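Arylamine n-acetyltransferase (PDB 1W5R) transfers the acetyl group of acetyl-CoA to the amino group of arylamines, probably through a cysteine-based catalytic triad that the engineered substitution disrupts. Local coordinates at residues D164-L168 and Y180-E185; D66-G70 and G257-L263; L224-L229 and I240-S244; L55-F61 and G81-E85; A170-G174 and H232-T237. The protein carries 1 engineered substitution. All blocks are in the same frame, centred on the assembly; numbering follows the deposited sequence.

Interaction 1: D164-L168 and Y180-E185; sequences DDHTL and YTFTTE
H166 lays its CB over the face of the F182 ring, 3.8 Å from its centroid, a CH-pi contact; the two rings run nearly parallel (17°) but are slid apart, centroids 5.2 Å distant. Two residues along, on the same face, L168 CB sits over the Y180 ring, 4.3 Å from its centroid. With chi1 p, the Y180 and F182 rings swing back toward the partner strand; H166 is m, L168 t. The backbones pair as an antiparallel hairpin, and the axes of 165-168 and 180-182 approach to 4.5 Å at 152°. H166 and F182 are a hydrogen-bonded pair (H166 N to F182 O and F182 N to H166 O, both 2.8 Å); T167 and T181 pair without hydrogen bonds, CA atoms 4.3 Å apart; L168 N reaches Y180 O at 2.9 Å. D164 (t) accepts from T184 twice, OG1 to OD1 at 2.7 Å and N to OD2 at 2.9 Å. Strand 157-162 flanks the hairpin on one side, strand 90-98 on the other, and L128 touches L168 and Y180.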
# COMPACT_ATOMS: atom_id res chain seq x y z
N ASP A 164 -36.88 -12.45 14.40
CA ASP A 164 -35.78 -13.37 14.10
C ASP A 164 -34.83 -12.86 13.01
O ASP A 164 -33.86 -13.54 12.68
CB ASP A 164 -36.28 -14.79 13.77
CG ASP A 164 -35.16 -15.83 13.81
OD1 ASP A 164 -34.36 -15.83 14.77
OD2 ASP A 164 -35.08 -16.64 12.87
N ASP A 165 -35.09 -11.67 12.45
CA ASP A 165 -34.18 -11.07 11.48
C ASP A 165 -33.01 -10.39 12.17
O ASP A 165 -33.14 -9.28 12.69
CB ASP A 165 -34.91 -10.07 10.58
CG ASP A 165 -35.35 -10.67 9.26
OD1 ASP A 165 -35.83 -11.83 9.24
OD2 ASP A 165 -35.22 -9.98 8.23
N HIS A 166 -31.87 -11.06 12.17
CA HIS A 166 -30.66 -10.52 12.77
C HIS A 166 -29.87 -9.75 11.73
O HIS A 166 -29.89 -10.09 10.54
CB HIS A 166 -29.77 -11.63 13.33
CG HIS A 166 -30.42 -12.44 14.41
ND1 HIS A 166 -29.94 -12.46 15.71
CD2 HIS A 166 -31.48 -13.27 14.38
CE1 HIS A 166 -30.70 -13.27 16.43
NE2 HIS A 166 -31.64 -13.77 15.65
N THR A 167 -29.17 -8.72 12.18
CA THR A 167 -28.20 -8.03 11.35
C THR A 167 -26.84 -8.08 12.02
O THR A 167 -26.73 -7.73 13.18
CB THR A 167 -28.58 -6.55 11.13
OG1 THR A 167 -29.84 -6.47 10.46
CG2 THR A 167 -27.54 -5.83 10.31
N LEU A 168 -25.83 -8.53 11.29
CA LEU A 168 -24.44 -8.41 11.75
C LEU A 168 -23.82 -7.15 11.18
O LEU A 168 -23.87 -6.91 9.97
CB LEU A 168 -23.61 -9.61 11.29
CG LEU A 168 -22.16 -9.58 11.77
CD1 LEU A 168 -22.09 -9.78 13.28
CD2 LEU A 168 -21.33 -10.64 11.04
N TYR A 180 -24.69 -8.15 6.78
CA TYR A 180 -25.75 -8.99 6.25
C TYR A 180 -26.82 -9.21 7.29
O TYR A 180 -26.59 -8.96 8.48
CB TYR A 180 -25.18 -10.32 5.74
CG TYR A 180 -24.34 -11.11 6.73
CD1 TYR A 180 -24.92 -11.92 7.72
CD2 TYR A 180 -22.94 -11.06 6.67
CE1 TYR A 180 -24.13 -12.66 8.61
CE2 TYR A 180 -22.15 -11.80 7.56
CZ TYR A 180 -22.76 -12.59 8.54
OH TYR A 180 -22.00 -13.37 9.40
N THR A 181 -27.98 -9.65 6.83
CA THR A 181 -29.06 -10.05 7.70
C THR A 181 -29.25 -11.55 7.56
O THR A 181 -28.93 -12.13 6.54
CB THR A 181 -30.37 -9.32 7.32
OG1 THR A 181 -30.81 -9.74 6.02
CG2 THR A 181 -30.18 -7.80 7.33
N PHE A 182 -29.76 -12.18 8.61
CA PHE A 182 -30.01 -13.62 8.57
C PHE A 182 -31.05 -14.01 9.60
O PHE A 182 -31.24 -13.29 10.60
CB PHE A 182 -28.70 -14.40 8.81
CG PHE A 182 -28.12 -14.23 10.20
CD1 PHE A 182 -28.39 -15.16 11.20
CD2 PHE A 182 -27.28 -13.16 10.49
CE1 PHE A 182 -27.84 -15.02 12.48
CE2 PHE A 182 -26.73 -13.01 11.77
CZ PHE A 182 -27.01 -13.94 12.76
N THR A 183 -31.73 -15.13 9.37
CA THR A 183 -32.57 -15.72 10.40
C THR A 183 -31.89 -16.95 10.99
O THR A 183 -30.93 -17.48 10.43
CB THR A 183 -33.99 -16.10 9.87
OG1 THR A 183 -33.90 -17.32 9.10
CG2 THR A 183 -34.60 -14.98 9.03
N THR A 184 -32.41 -17.42 12.13
CA THR A 184 -31.82 -18.58 12.76
C THR A 184 -32.52 -19.90 12.38
O THR A 184 -32.31 -20.90 13.03
CB THR A 184 -31.76 -18.43 14.30
OG1 THR A 184 -33.09 -18.25 14.82
CG2 THR A 184 -30.89 -17.23 14.68
N GLU A 185 -33.31 -19.88 11.30
CA GLU A 185 -33.92 -21.12 10.79
C GLU A 185 -32.85 -22.01 10.14
O GLU A 185 -32.21 -21.59 9.17
CB GLU A 185 -35.01 -20.79 9.78
CG GLU A 185 -35.71 -22.04 9.21
CD GLU A 185 -36.67 -21.72 8.07
OE1 GLU A 185 -36.97 -20.52 7.82
OE2 GLU A 185 -37.14 -22.69 7.41

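Interaction 2: D66-G70 and G257-L263; sequences DRRRG and GIDLGDL
A salt-bridge network of two arginines around one aspartate joins 66-70, at the end of helix 57-66 and into the following loop, to loop 257-263 after helix 245-255. R68 (phi/psi 55/40) and G257 (70/28) each leave their helix with positive phi, and the closest CA pair is R69 with I258 at 5.4 Å. D262, in a short 3-10 turn, points its CB toward the other loop with chi1 t, so its carboxylate meets both guanidiniums edge-on. OD2 of D262 takes R67 NE at 2.7 Å and R67 NH2 at 3.0 Å; OD1 of D262 faces R69 NH2 at 2.7 Å, a salt bridge whose hydrogen bond is weak in angle. R69 coils back in an m, m, m conformation, its CD 4.1 Å from I258 CG2, and L263 CD1 lies over a face of its guanidinium. R69 also bridges to E42 of strand 41-42 and D45 of helix 44-47. Ahead of the 3-10 turn, D259 closes an Asx turn, its OD1 accepting from G261 N at 3.0 Å.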
# COMPACT_ATOMS: atom_id res chain seq x y z
N ASP A 66 -7.62 -30.52 -0.49
CA ASP A 66 -6.72 -31.35 -1.30
C ASP A 66 -6.11 -30.61 -2.48
O ASP A 66 -4.97 -30.88 -2.86
CB ASP A 66 -7.43 -32.61 -1.80
CG ASP A 66 -7.91 -33.51 -0.67
OD1 ASP A 66 -7.44 -33.37 0.49
OD2 ASP A 66 -8.78 -34.36 -0.93
N ARG A 67 -6.87 -29.70 -3.08
CA ARG A 67 -6.38 -28.98 -4.27
C ARG A 67 -5.79 -27.61 -3.97
O ARG A 67 -5.35 -26.91 -4.89
CB ARG A 67 -7.47 -28.89 -5.36
CG ARG A 67 -8.05 -30.26 -5.75
CD ARG A 67 -8.87 -30.29 -7.04
NE ARG A 67 -9.47 -29.02 -7.40
CZ ARG A 67 -10.77 -28.73 -7.30
NH1 ARG A 67 -11.64 -29.62 -6.84
NH2 ARG A 67 -11.18 -27.52 -7.67
N ARG A 68 -5.79 -27.22 -2.69
CA ARG A 68 -5.17 -25.96 -2.24
C ARG A 68 -5.73 -24.75 -2.99
O ARG A 68 -5.02 -23.82 -3.37
CB ARG A 68 -3.64 -26.05 -2.28
CG ARG A 68 -3.10 -27.12 -1.33
CD ARG A 68 -1.60 -27.35 -1.51
NE ARG A 68 -1.11 -28.44 -0.68
CZ ARG A 68 0.13 -28.94 -0.72
NH1 ARG A 68 1.03 -28.44 -1.57
NH2 ARG A 68 0.47 -29.95 0.08
N ARG A 69 -7.04 -24.80 -3.21
CA ARG A 69 -7.81 -23.69 -3.72
C ARG A 69 -8.48 -23.03 -2.53
O ARG A 69 -8.54 -23.63 -1.45
CB ARG A 69 -8.89 -24.22 -4.66
CG ARG A 69 -8.34 -24.75 -6.01
CD ARG A 69 -7.95 -23.64 -6.97
NE ARG A 69 -9.03 -22.69 -7.15
CZ ARG A 69 -10.05 -22.84 -8.00
NH1 ARG A 69 -11.00 -21.91 -8.05
NH2 ARG A 69 -10.14 -23.91 -8.80
N GLY A 70 -8.97 -21.81 -2.71
CA GLY A 70 -9.90 -21.25 -1.74
C GLY A 70 -11.32 -21.47 -2.22
O GLY A 70 -11.59 -22.32 -3.08
N GLY A 257 -1.69 -17.56 -2.02
CA GLY A 257 -1.39 -18.99 -1.89
C GLY A 257 -2.29 -19.93 -2.66
O GLY A 257 -2.48 -21.08 -2.25
N ILE A 258 -2.85 -19.45 -3.77
CA ILE A 258 -3.76 -20.26 -4.59
C ILE A 258 -3.01 -20.89 -5.76
O ILE A 258 -2.34 -20.19 -6.53
CB ILE A 258 -4.98 -19.44 -5.11
CG1 ILE A 258 -5.81 -18.92 -3.93
CG2 ILE A 258 -5.85 -20.28 -6.07
CD1 ILE A 258 -6.79 -17.80 -4.31
N ASP A 259 -3.15 -22.20 -5.89
CA ASP A 259 -2.56 -22.96 -6.99
C ASP A 259 -3.42 -22.87 -8.25
O ASP A 259 -4.49 -23.48 -8.32
CB ASP A 259 -2.37 -24.42 -6.57
CG ASP A 259 -1.83 -25.31 -7.69
OD1 ASP A 259 -1.21 -24.78 -8.64
OD2 ASP A 259 -2.03 -26.54 -7.62
N LEU A 260 -2.95 -22.11 -9.24
CA LEU A 260 -3.68 -21.93 -10.51
C LEU A 260 -3.45 -23.07 -11.52
O LEU A 260 -4.14 -23.15 -12.55
CB LEU A 260 -3.34 -20.58 -11.15
CG LEU A 260 -3.81 -19.29 -10.45
CD1 LEU A 260 -3.27 -18.09 -11.19
CD2 LEU A 260 -5.34 -19.22 -10.36
N GLY A 261 -2.48 -23.93 -11.23
CA GLY A 261 -2.30 -25.18 -11.99
C GLY A 261 -3.59 -25.98 -12.04
O GLY A 261 -3.87 -26.65 -13.04
N ASP A 262 -4.38 -25.89 -10.97
CA ASP A 262 -5.74 -26.44 -10.88
C ASP A 262 -6.63 -26.04 -12.06
O ASP A 262 -7.53 -26.79 -12.46
CB ASP A 262 -6.37 -26.01 -9.53
CG ASP A 262 -7.90 -26.15 -9.49
OD1 ASP A 262 -8.60 -25.52 -10.30
OD2 ASP A 262 -8.42 -26.87 -8.61
N LEU A 263 -6.38 -24.85 -12.63
CA LEU A 263 -7.23 -24.29 -13.69
C LEU A 263 -6.57 -24.26 -15.07
O LEU A 263 -6.84 -23.37 -15.88
CB LEU A 263 -7.70 -22.88 -13.28
CG LEU A 263 -8.64 -22.80 -12.08
CD1 LEU A 263 -8.60 -21.40 -11.47
CD2 LEU A 263 -10.07 -23.21 -12.44

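Interaction 3: L224-L229 and I240-S244; sequences LRGRNL and IRFDS
L229 and I240 meet through CD2 of L229 and CD1 of I240 at 3.8 Å, and the F242 ring (chi1 m) continues this apolar patch: its CE1 lies 4.0 Å from both L229 CB and L224 CD1. Helix 245-255 packs on this face through R255, A251 and Q247. In the antiparallel hairpin of strands 228-233 and 236-242, L229 and I240 are a hydrogen-bonded pair (L229 N to I240 O and I240 N to L229 O, both 2.8 Å), and N228 with R241 the next, non-hydrogen-bonded one, CA atoms 4.8 Å apart. F242 N binds R227 O at 2.9 Å. A type II' turn, R225 to N228, with G226 at phi/psi 59/-128, links strand 220-225 to 228-233. On the other face a water donates to N228 OD1 (2.7 Å) and accepts a weak hydrogen bond from R241 NE (3.2 Å). Strand 236-242 also pairs antiparallel with a strand of the second subunit, whose R173 bridges to D243. R227 lays its guanidinium flat on the like-charged one of R241, centres 4.0 Å apart, planes at 9°; it is held by R227 NH1 donating to F242 O (3.0 Å) and D243 O (2.9 Å) and NH2 bridging to D277.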
# COMPACT_ATOMS: atom_id res chain seq x y z
N LEU A 224 -8.80 -8.25 -2.49
CA LEU A 224 -8.54 -7.94 -3.89
C LEU A 224 -9.86 -7.97 -4.66
O LEU A 224 -10.58 -8.96 -4.60
CB LEU A 224 -7.60 -9.00 -4.48
CG LEU A 224 -7.25 -8.89 -5.97
CD1 LEU A 224 -6.25 -7.74 -6.18
CD2 LEU A 224 -6.67 -10.19 -6.51
N ARG A 225 -10.19 -6.87 -5.34
CA ARG A 225 -11.27 -6.87 -6.32
C ARG A 225 -10.64 -6.43 -7.63
O ARG A 225 -10.13 -5.31 -7.73
CB ARG A 225 -12.41 -5.94 -5.90
CG ARG A 225 -13.60 -5.86 -6.88
CD ARG A 225 -14.31 -7.21 -7.00
NE ARG A 225 -15.37 -7.15 -8.01
CZ ARG A 225 -16.26 -8.12 -8.23
NH1 ARG A 225 -16.23 -9.24 -7.51
NH2 ARG A 225 -17.18 -7.96 -9.18
N GLY A 226 -10.65 -7.31 -8.63
CA GLY A 226 -10.02 -6.96 -9.91
C GLY A 226 -8.54 -6.63 -9.70
O GLY A 226 -7.79 -7.41 -9.10
N ARG A 227 -8.09 -5.46 -10.19
CA ARG A 227 -6.69 -5.02 -10.04
C ARG A 227 -6.36 -4.36 -8.70
O ARG A 227 -5.19 -4.04 -8.43
CB ARG A 227 -6.35 -4.02 -11.15
CG ARG A 227 -7.04 -2.68 -10.95
CD ARG A 227 -6.48 -1.62 -11.90
NE ARG A 227 -7.02 -1.70 -13.25
CZ ARG A 227 -6.30 -1.85 -14.36
NH1 ARG A 227 -4.97 -1.98 -14.31
NH2 ARG A 227 -6.92 -1.87 -15.54
N ASN A 228 -7.39 -4.16 -7.87
CA ASN A 228 -7.28 -3.35 -6.66
C ASN A 228 -7.22 -4.19 -5.40
O ASN A 228 -8.20 -4.84 -5.02
CB ASN A 228 -8.46 -2.39 -6.59
CG ASN A 228 -8.50 -1.42 -7.76
OD1 ASN A 228 -7.55 -0.67 -7.99
ND2 ASN A 228 -9.59 -1.44 -8.51
N LEU A 229 -6.07 -4.15 -4.74
CA LEU A 229 -5.86 -4.84 -3.48
C LEU A 229 -5.97 -3.85 -2.33
O LEU A 229 -5.14 -2.94 -2.20
CB LEU A 229 -4.51 -5.55 -3.47
CG LEU A 229 -4.03 -6.17 -2.17
CD1 LEU A 229 -5.02 -7.22 -1.67
CD2 LEU A 229 -2.66 -6.79 -2.34
N ILE A 240 -3.36 -1.05 -3.23
CA ILE A 240 -2.38 -1.46 -4.23
C ILE A 240 -3.11 -1.66 -5.55
O ILE A 240 -4.05 -2.47 -5.66
CB ILE A 240 -1.63 -2.74 -3.77
CG1 ILE A 240 -0.89 -2.47 -2.46
CG2 ILE A 240 -0.68 -3.24 -4.86
CD1 ILE A 240 -0.56 -3.71 -1.64
N ARG A 241 -2.70 -0.90 -6.57
CA ARG A 241 -3.33 -0.99 -7.89
C ARG A 241 -2.37 -1.67 -8.86
O ARG A 241 -1.33 -1.11 -9.23
CB ARG A 241 -3.73 0.40 -8.40
CG ARG A 241 -4.46 0.39 -9.74
CD ARG A 241 -4.62 1.81 -10.31
NE ARG A 241 -5.35 1.80 -11.58
CZ ARG A 241 -4.81 1.50 -12.77
NH1 ARG A 241 -3.53 1.17 -12.88
NH2 ARG A 241 -5.57 1.53 -13.85
N PHE A 242 -2.71 -2.89 -9.26
CA PHE A 242 -1.90 -3.63 -10.21
C PHE A 242 -2.08 -3.12 -11.63
O PHE A 242 -3.17 -2.68 -12.03
CB PHE A 242 -2.25 -5.12 -10.10
CG PHE A 242 -1.85 -5.72 -8.79
CD1 PHE A 242 -2.83 -6.17 -7.88
CD2 PHE A 242 -0.51 -5.79 -8.42
CE1 PHE A 242 -2.44 -6.71 -6.65
CE2 PHE A 242 -0.13 -6.34 -7.20
CZ PHE A 242 -1.10 -6.80 -6.31
N ASP A 243 -0.99 -3.16 -12.39
CA ASP A 243 -0.97 -2.65 -13.74
C ASP A 243 -1.79 -3.49 -14.72
O ASP A 243 -2.48 -2.93 -15.57
CB ASP A 243 0.46 -2.57 -14.26
CG ASP A 243 1.17 -1.31 -13.83
OD1 ASP A 243 0.57 -0.44 -13.16
OD2 ASP A 243 2.36 -1.18 -14.20
N SER A 244 -1.71 -4.81 -14.56
CA SER A 244 -2.24 -5.78 -15.54
C SER A 244 -2.63 -7.11 -14.88
O SER A 244 -2.36 -7.34 -13.70
CB SER A 244 -1.19 -6.06 -16.63
OG SER A 244 -0.17 -6.91 -16.11
O HOH W 1 -7.98 1.39 -9.72

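Interaction 4: L55-F61 and G81-E85; sequences LSAEALF and GYVLE
Two helices of the N-terminal part of the arylamine N-acetyltransferase fold, 57-66 and 73-87, meet here through one tyrosine set against a helix N-terminus; the short axes of 57-61 and 81-85 stand 11.3 Å apart at a signed crossing angle of -111°. Apolar contacts centre on Y82 (chi1 m), whose CB points toward the other helix. A57 CB lies over the Y82 ring, 3.6 Å from its centroid and 9° off the normal, a CH-pi contact, while L60 CD1 reaches Y82 CE1 at the ring edge, 4.1 Å away. F61 (chi1 m) extends the patch, its CE1 4.0 Å from Y82 CB and its CZ 3.7 Å from V83 CG2; L8 and Y11 of helix 8-14 touch both F61 and V83. R93 adds a cation-pi contact to Y82. Among the polar contacts, S56 (chi1 p) is the N-cap of helix 57-66, its OG accepting from A59 N at 3.2 Å and also bonded to D54. Just ahead of that cap, Y82 OH donates to L55 O at 2.7 Å.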
# COMPACT_ATOMS: atom_id res chain seq x y z
N LEU A 55 -22.25 -28.82 -2.50
CA LEU A 55 -21.75 -28.41 -1.19
C LEU A 55 -21.59 -29.59 -0.22
O LEU A 55 -21.59 -29.42 1.00
CB LEU A 55 -22.65 -27.31 -0.60
CG LEU A 55 -22.75 -26.05 -1.47
CD1 LEU A 55 -23.74 -25.06 -0.83
CD2 LEU A 55 -21.40 -25.36 -1.73
N SER A 56 -21.45 -30.80 -0.78
CA SER A 56 -21.14 -31.98 0.01
C SER A 56 -19.75 -31.88 0.63
O SER A 56 -18.88 -31.16 0.13
CB SER A 56 -21.21 -33.23 -0.88
OG SER A 56 -20.16 -33.24 -1.83
N ALA A 57 -19.53 -32.61 1.71
CA ALA A 57 -18.20 -32.64 2.32
C ALA A 57 -17.14 -33.11 1.32
O ALA A 57 -16.03 -32.58 1.28
CB ALA A 57 -18.20 -33.52 3.58
N GLU A 58 -17.46 -34.14 0.54
CA GLU A 58 -16.51 -34.68 -0.44
C GLU A 58 -16.02 -33.60 -1.39
O GLU A 58 -14.82 -33.47 -1.62
CB GLU A 58 -17.14 -35.85 -1.23
CG GLU A 58 -16.31 -36.29 -2.43
CD GLU A 58 -16.82 -37.58 -3.09
OE1 GLU A 58 -17.96 -38.01 -2.81
OE2 GLU A 58 -16.07 -38.14 -3.92
N ALA A 59 -16.96 -32.83 -1.93
CA ALA A 59 -16.64 -31.78 -2.88
C ALA A 59 -15.82 -30.68 -2.21
O ALA A 59 -14.85 -30.20 -2.78
CB ALA A 59 -17.89 -31.21 -3.47
N LEU A 60 -16.23 -30.26 -1.02
CA LEU A 60 -15.58 -29.11 -0.38
C LEU A 60 -14.18 -29.43 0.16
O LEU A 60 -13.26 -28.61 0.04
CB LEU A 60 -16.48 -28.51 0.70
CG LEU A 60 -17.82 -27.98 0.17
CD1 LEU A 60 -18.62 -27.35 1.30
CD2 LEU A 60 -17.60 -26.98 -0.99
N PHE A 61 -14.01 -30.61 0.74
CA PHE A 61 -12.68 -31.05 1.16
C PHE A 61 -11.76 -31.21 -0.05
O PHE A 61 -10.61 -30.76 -0.03
CB PHE A 61 -12.75 -32.37 1.95
CG PHE A 61 -13.05 -32.20 3.42
CD1 PHE A 61 -14.36 -32.08 3.89
CD2 PHE A 61 -12.00 -32.22 4.37
CE1 PHE A 61 -14.64 -31.95 5.27
CE2 PHE A 61 -12.27 -32.10 5.75
CZ PHE A 61 -13.59 -31.96 6.20
N GLY A 81 -18.36 -26.10 8.67
CA GLY A 81 -19.51 -26.78 9.26
C GLY A 81 -19.27 -28.27 9.44
O GLY A 81 -19.51 -28.81 10.52
N TYR A 82 -18.77 -28.93 8.40
CA TYR A 82 -18.47 -30.37 8.48
C TYR A 82 -17.37 -30.64 9.49
O TYR A 82 -17.46 -31.58 10.29
CB TYR A 82 -18.05 -30.91 7.11
CG TYR A 82 -19.15 -30.89 6.07
CD1 TYR A 82 -19.01 -30.16 4.88
CD2 TYR A 82 -20.33 -31.61 6.27
CE1 TYR A 82 -20.04 -30.15 3.92
CE2 TYR A 82 -21.35 -31.60 5.33
CZ TYR A 82 -21.20 -30.88 4.15
OH TYR A 82 -22.20 -30.87 3.22
N VAL A 83 -16.33 -29.80 9.46
CA VAL A 83 -15.19 -29.97 10.37
C VAL A 83 -15.65 -29.86 11.82
O VAL A 83 -15.29 -30.72 12.65
CB VAL A 83 -14.07 -28.94 10.08
CG1 VAL A 83 -13.06 -28.94 11.22
CG2 VAL A 83 -13.40 -29.25 8.78
N LEU A 84 -16.44 -28.84 12.13
CA LEU A 84 -16.85 -28.62 13.52
C LEU A 84 -17.75 -29.74 14.03
O LEU A 84 -17.60 -30.18 15.17
CB LEU A 84 -17.50 -27.25 13.71
CG LEU A 84 -16.58 -26.05 13.46
CD1 LEU A 84 -17.40 -24.79 13.60
CD2 LEU A 84 -15.33 -25.98 14.37
N GLU A 85 -18.67 -30.19 13.18
CA GLU A 85 -19.52 -31.36 13.47
C GLU A 85 -18.69 -32.59 13.80
O GLU A 85 -18.98 -33.30 14.78
CB GLU A 85 -20.35 -31.70 12.24
CG GLU A 85 -21.59 -30.90 12.13
CD GLU A 85 -22.54 -31.46 11.10
OE1 GLU A 85 -22.10 -31.96 10.03
OE2 GLU A 85 -23.75 -31.38 11.38

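Interaction 5: A170-G174 and H232-T237; sequences AQVRG and HRSGAT
Strand 170-172 ends in a turn at R173 and G174, both with positive phi (49/49 and 84/-4), while 232-237 is a hairpin tip: a type II turn from R233 to A236 closed by R233 N to A236 O at 3.0 Å. The backbones stay apart, the nearest CA pair, R173 and H232, being 8.8 Å distant, so side chains bridge the gap. R173 (chi1 m, chi2 t) points its CB toward the tip and lays CD over the H232 ring, 4.1 Å from the centroid, a CH-pi contact. V172 CG1 approaches the edge of that ring at CE1, 4.2 Å away. A water accepts from R173 NE at 2.8 Å and donates to R233 O at 2.9 Å. R173 NH2 forms a salt bridge with D243 of the second subunit. Two sheets are thus brought together: strand 165-172 comes from the larger, strands 228-233 and 236-242 from the smaller, and A236 and T237 pair antiparallel with a strand of the second subunit, carrying that sheet across the interface.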
# COMPACT_ATOMS: atom_id res chain seq x y z
N ALA A 170 -20.19 -4.48 11.49
CA ALA A 170 -18.78 -4.35 11.88
C ALA A 170 -18.43 -2.88 12.01
O ALA A 170 -18.92 -2.03 11.24
CB ALA A 170 -17.88 -4.98 10.85
N GLN A 171 -17.59 -2.56 12.99
CA GLN A 171 -17.10 -1.21 13.15
C GLN A 171 -15.88 -1.09 12.27
O GLN A 171 -14.78 -1.51 12.63
CB GLN A 171 -16.77 -0.90 14.61
CG GLN A 171 -16.50 0.57 14.86
CD GLN A 171 -16.05 0.81 16.27
OE1 GLN A 171 -16.83 0.67 17.21
NE2 GLN A 171 -14.78 1.14 16.43
N VAL A 172 -16.10 -0.54 11.07
CA VAL A 172 -15.04 -0.47 10.08
C VAL A 172 -14.47 0.95 10.08
O VAL A 172 -15.15 1.91 9.69
CB VAL A 172 -15.54 -0.84 8.67
CG1 VAL A 172 -14.41 -0.76 7.65
CG2 VAL A 172 -16.19 -2.23 8.67
N ARG A 173 -13.23 1.07 10.54
CA ARG A 173 -12.53 2.35 10.62
C ARG A 173 -13.37 3.45 11.29
O ARG A 173 -13.53 4.56 10.77
CB ARG A 173 -12.02 2.78 9.24
CG ARG A 173 -11.43 1.62 8.44
CD ARG A 173 -10.70 2.08 7.22
NE ARG A 173 -9.28 2.21 7.50
CZ ARG A 173 -8.65 3.35 7.74
NH1 ARG A 173 -9.30 4.51 7.71
NH2 ARG A 173 -7.35 3.33 7.99
N GLY A 174 -13.93 3.10 12.45
CA GLY A 174 -14.71 4.04 13.26
C GLY A 174 -16.17 4.20 12.88
O GLY A 174 -16.92 4.91 13.57
N HIS A 232 -6.37 -3.43 5.14
CA HIS A 232 -6.72 -2.69 6.35
C HIS A 232 -5.86 -3.21 7.50
O HIS A 232 -5.90 -4.39 7.84
CB HIS A 232 -8.22 -2.87 6.68
CG HIS A 232 -9.12 -2.03 5.84
ND1 HIS A 232 -10.46 -1.86 6.12
CD2 HIS A 232 -8.88 -1.31 4.71
CE1 HIS A 232 -11.01 -1.08 5.21
NE2 HIS A 232 -10.07 -0.73 4.34
N ARG A 233 -5.06 -2.31 8.06
CA ARG A 233 -4.19 -2.63 9.18
C ARG A 233 -4.49 -1.63 10.28
O ARG A 233 -5.18 -0.64 10.04
CB ARG A 233 -2.72 -2.47 8.79
CG ARG A 233 -2.23 -3.28 7.63
CD ARG A 233 -0.81 -2.85 7.27
NE ARG A 233 -0.22 -3.77 6.30
CZ ARG A 233 0.35 -4.93 6.62
NH1 ARG A 233 0.42 -5.32 7.89
NH2 ARG A 233 0.85 -5.70 5.66
N SER A 234 -3.97 -1.87 11.47
CA SER A 234 -4.16 -0.92 12.54
C SER A 234 -3.41 0.38 12.19
O SER A 234 -2.21 0.37 11.97
CB SER A 234 -3.71 -1.51 13.87
OG SER A 234 -4.16 -0.70 14.94
N GLY A 235 -4.16 1.48 12.08
CA GLY A 235 -3.55 2.80 11.85
C GLY A 235 -3.44 3.24 10.40
O GLY A 235 -3.06 4.39 10.14
N ALA A 236 -3.78 2.37 9.45
CA ALA A 236 -3.58 2.68 8.03
C ALA A 236 -4.39 1.79 7.12
O ALA A 236 -4.67 0.62 7.44
CB ALA A 236 -2.10 2.56 7.66
N THR A 237 -4.76 2.34 5.97
CA THR A 237 -5.31 1.56 4.88
C THR A 237 -4.26 1.61 3.77
O THR A 237 -3.50 2.58 3.68
CB THR A 237 -6.63 2.17 4.39
OG1 THR A 237 -7.59 2.13 5.46
CG2 THR A 237 -7.20 1.43 3.20
O HOH W 2 -7.59 0.49 8.91

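How the interactions relate
Along the chain, interaction 2 closes a long loop, between 66-70 and 257-263, that encloses interactions 1, 3 and 5; interaction 4 crosses it, and the two touch where D66 N meets F61 O at 3.0 Å, a probable hydrogen bond within helix 57-66. Interactions 1 and 5 share strand 165-172 of the larger sheet, with centres 25 Å apart; interactions 3 and 5 share strands 228-233 and 236-242 of the smaller one, about 20 Å apart between centres. Interaction 5 therefore connects the two sheets. Interactions 3 and 5 also both reach the second subunit, D243 of each subunit bridging to R173 of the other. Interaction 4 lies among helices, about 31 Å from interaction 3 between centres.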